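RabGAP/TBC protein (Chlamydomonas reinhardtii, PDB 4P17) probably acts as a GTPase-activating protein for Rab GTPases in the flagellum, through its helical TBC domain. Local coordinates at residues 74-83 with 164-175. Sequence-based numbering, arbitrary orientation.
Sequences NWVWMETSGA and ALNRNEEAAFWL
N74, W77, M78 and L175 carry a buried, mainly apolar contact between helices 73-80 and 169-183 of the all-helical TBC domain. The axes of the short segments 74-80 and 169-175 approach to 10.3 Å and run 35° apart. The turn 165-168 before the second helix also takes part. L175 sends its two methyls to different partners. CD2 meets W77 CE3 at 3.7 Å, and CD1 lies 3.4 Å from S81 OG. A164 CB touches the same indole at CZ3 (3.6 Å), while W77 NE1 bonds to D251 of helix 243-256. The M78 chain is bent at chi2 and chi3 (-61° and -68°). This bend brings SD and CE against A171. A83 CB sits 3.3 Å from W174 O. L165 CD2 packs on N74, and the two side chains cross at about a right angle. S81 OG donates to W77 O (2.7 Å) and accepts from A83 N, an ST turn. With an alanine here both OG bonds go, which would probably leave A83 N without its side-chain acceptor and W77 O with S81 N alone. No direct hydrogen bond joins the segments. Their cohesion therefore rests mainly on apolar contacts, with one water linking N74 N to A164 O.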
# COMPACT_ATOMS: atom_id res chain seq x y z
N ASN A 74 -4.76 6.45 11.01
CA ASN A 74 -5.24 7.76 10.56
C ASN A 74 -4.34 8.82 11.19
O ASN A 74 -3.79 9.64 10.49
CB ASN A 74 -6.72 7.96 10.92
CG ASN A 74 -7.35 9.18 10.25
OD1 ASN A 74 -6.68 10.14 9.96
ND2 ASN A 74 -8.66 9.13 10.03
N TRP A 75 -4.13 8.75 12.50
CA TRP A 75 -3.30 9.72 13.23
C TRP A 75 -1.88 9.82 12.65
O TRP A 75 -1.38 10.91 12.31
CB TRP A 75 -3.25 9.34 14.72
CG TRP A 75 -2.48 10.30 15.57
CD1 TRP A 75 -2.71 11.64 15.69
CD2 TRP A 75 -1.37 10.00 16.43
NE1 TRP A 75 -1.80 12.19 16.58
CE2 TRP A 75 -0.97 11.21 17.04
CE3 TRP A 75 -0.69 8.83 16.75
CZ2 TRP A 75 0.08 11.26 17.95
CZ3 TRP A 75 0.36 8.89 17.63
CH2 TRP A 75 0.73 10.09 18.23
N VAL A 76 -1.22 8.68 12.55
CA VAL A 76 0.17 8.66 12.11
C VAL A 76 0.33 8.91 10.61
O VAL A 76 1.19 9.66 10.21
CB VAL A 76 0.82 7.31 12.45
CG1 VAL A 76 2.26 7.26 11.99
CG2 VAL A 76 0.73 7.03 13.95
N TRP A 77 -0.45 8.22 9.78
CA TRP A 77 -0.30 8.40 8.35
C TRP A 77 -0.53 9.82 7.91
O TRP A 77 0.17 10.33 7.05
CB TRP A 77 -1.27 7.54 7.58
CG TRP A 77 -0.95 6.11 7.58
CD1 TRP A 77 0.11 5.48 8.19
CD2 TRP A 77 -1.70 5.08 6.92
NE1 TRP A 77 0.04 4.12 7.97
CE2 TRP A 77 -1.07 3.86 7.20
CE3 TRP A 77 -2.88 5.07 6.17
CZ2 TRP A 77 -1.54 2.65 6.70
CZ3 TRP A 77 -3.35 3.87 5.69
CH2 TRP A 77 -2.68 2.67 5.95
N MET A 78 -1.57 10.43 8.44
CA MET A 78 -1.96 11.77 7.99
C MET A 78 -0.89 12.79 8.35
O MET A 78 -0.66 13.74 7.62
CB MET A 78 -3.30 12.17 8.57
CG MET A 78 -4.51 11.37 8.05
SD MET A 78 -4.83 11.46 6.28
CE MET A 78 -5.36 13.17 6.12
N GLU A 79 -0.20 12.56 9.46
CA GLU A 79 0.91 13.44 9.85
C GLU A 79 2.23 13.12 9.10
O GLU A 79 2.81 13.99 8.45
CB GLU A 79 1.15 13.34 11.36
CG GLU A 79 2.30 14.21 11.88
CD GLU A 79 2.04 15.69 11.71
OE1 GLU A 79 0.88 16.07 11.44
OE2 GLU A 79 3.01 16.47 11.83
N THR A 80 2.71 11.88 9.17
CA THR A 80 3.98 11.58 8.51
C THR A 80 3.93 11.76 6.98
O THR A 80 4.94 12.08 6.38
CB THR A 80 4.47 10.14 8.81
OG1 THR A 80 3.51 9.19 8.34
CG2 THR A 80 4.64 9.92 10.27
N SER A 81 2.78 11.57 6.34
CA SER A 81 2.72 11.67 4.87
C SER A 81 2.78 13.12 4.44
O SER A 81 2.99 13.42 3.29
CB SER A 81 1.44 11.10 4.30
OG SER A 81 0.33 11.86 4.81
N GLY A 82 2.52 14.01 5.37
CA GLY A 82 2.36 15.40 5.05
C GLY A 82 0.95 15.80 4.63
O GLY A 82 0.72 16.96 4.28
N ALA A 83 0.01 14.87 4.66
CA ALA A 83 -1.37 15.19 4.26
C ALA A 83 -2.03 16.23 5.17
O ALA A 83 -2.87 17.01 4.70
CB ALA A 83 -2.22 13.93 4.23
N ALA A 164 -8.78 1.66 5.94
CA ALA A 164 -7.77 1.88 6.98
C ALA A 164 -8.03 3.16 7.76
O ALA A 164 -7.56 3.28 8.89
CB ALA A 164 -6.37 1.94 6.37
N LEU A 165 -8.70 4.11 7.11
CA LEU A 165 -8.97 5.44 7.67
C LEU A 165 -10.40 5.56 8.23
O LEU A 165 -10.92 6.65 8.32
CB LEU A 165 -8.73 6.52 6.61
CG LEU A 165 -7.29 6.65 6.09
CD1 LEU A 165 -7.25 7.62 4.94
CD2 LEU A 165 -6.36 7.10 7.20
N ASN A 166 -11.02 4.43 8.53
CA ASN A 166 -12.36 4.38 9.13
C ASN A 166 -13.43 5.13 8.31
O ASN A 166 -14.34 5.80 8.85
CB ASN A 166 -12.29 4.92 10.55
CG ASN A 166 -11.10 4.38 11.31
OD1 ASN A 166 -10.72 3.21 11.14
ND2 ASN A 166 -10.49 5.21 12.14
N ARG A 167 -13.33 4.97 7.00
CA ARG A 167 -14.31 5.48 6.06
C ARG A 167 -14.27 6.99 5.94
O ARG A 167 -15.24 7.59 5.44
CB ARG A 167 -15.71 5.01 6.41
CG ARG A 167 -15.79 3.50 6.50
CD ARG A 167 -17.18 2.99 6.83
NE ARG A 167 -17.14 1.54 6.97
CZ ARG A 167 -18.17 0.78 7.28
NH1 ARG A 167 -19.36 1.32 7.52
NH2 ARG A 167 -18.01 -0.54 7.35
N ASN A 168 -13.17 7.60 6.34
CA ASN A 168 -13.02 9.06 6.28
C ASN A 168 -12.56 9.51 4.90
O ASN A 168 -11.37 9.42 4.58
CB ASN A 168 -12.02 9.53 7.33
CG ASN A 168 -12.02 11.02 7.51
OD1 ASN A 168 -12.12 11.77 6.54
ND2 ASN A 168 -11.93 11.47 8.76
N GLU A 169 -13.50 10.00 4.10
CA GLU A 169 -13.24 10.29 2.69
C GLU A 169 -12.29 11.47 2.51
O GLU A 169 -11.45 11.44 1.62
CB GLU A 169 -14.54 10.58 1.95
CG GLU A 169 -15.61 9.56 2.17
CD GLU A 169 -16.93 10.01 1.64
OE1 GLU A 169 -16.94 10.93 0.79
OE2 GLU A 169 -17.95 9.45 2.09
N GLU A 170 -12.46 12.52 3.30
CA GLU A 170 -11.59 13.67 3.13
C GLU A 170 -10.16 13.29 3.53
O GLU A 170 -9.19 13.72 2.89
CB GLU A 170 -12.07 14.88 3.94
CG GLU A 170 -11.07 16.01 3.89
CD GLU A 170 -11.62 17.35 4.32
OE1 GLU A 170 -12.76 17.41 4.82
OE2 GLU A 170 -10.90 18.36 4.18
N ALA A 171 -10.02 12.46 4.56
CA ALA A 171 -8.69 11.99 4.94
C ALA A 171 -8.04 11.21 3.78
O ALA A 171 -6.87 11.37 3.46
CB ALA A 171 -8.77 11.12 6.17
N ALA A 172 -8.82 10.35 3.20
CA ALA A 172 -8.34 9.54 2.09
C ALA A 172 -7.94 10.42 0.92
O ALA A 172 -6.90 10.21 0.30
CB ALA A 172 -9.41 8.53 1.71
N PHE A 173 -8.73 11.46 0.64
CA PHE A 173 -8.38 12.42 -0.38
C PHE A 173 -7.03 13.13 -0.12
O PHE A 173 -6.20 13.25 -1.00
CB PHE A 173 -9.50 13.47 -0.50
CG PHE A 173 -9.17 14.60 -1.42
CD1 PHE A 173 -9.44 14.52 -2.78
CD2 PHE A 173 -8.62 15.77 -0.90
CE1 PHE A 173 -9.15 15.58 -3.62
CE2 PHE A 173 -8.29 16.84 -1.74
CZ PHE A 173 -8.57 16.75 -3.08
N TRP A 174 -6.79 13.56 1.11
CA TRP A 174 -5.56 14.28 1.38
C TRP A 174 -4.35 13.31 1.43
O TRP A 174 -3.22 13.68 1.05
CB TRP A 174 -5.71 15.10 2.66
CG TRP A 174 -6.60 16.27 2.42
CD1 TRP A 174 -7.82 16.52 2.98
CD2 TRP A 174 -6.33 17.37 1.55
NE1 TRP A 174 -8.33 17.72 2.51
CE2 TRP A 174 -7.43 18.25 1.62
CE3 TRP A 174 -5.26 17.70 0.71
CZ2 TRP A 174 -7.49 19.44 0.88
CZ3 TRP A 174 -5.33 18.85 -0.04
CH2 TRP A 174 -6.44 19.72 0.06
N LEU A 175 -4.58 12.07 1.84
CA LEU A 175 -3.49 11.08 1.85
C LEU A 175 -3.12 10.69 0.42
O LEU A 175 -1.94 10.54 0.10
CB LEU A 175 -3.88 9.85 2.67
CG LEU A 175 -2.80 8.78 2.90
CD1 LEU A 175 -1.66 9.25 3.82
CD2 LEU A 175 -3.45 7.55 3.53
O HOH W 1 -7.02 4.62 11.56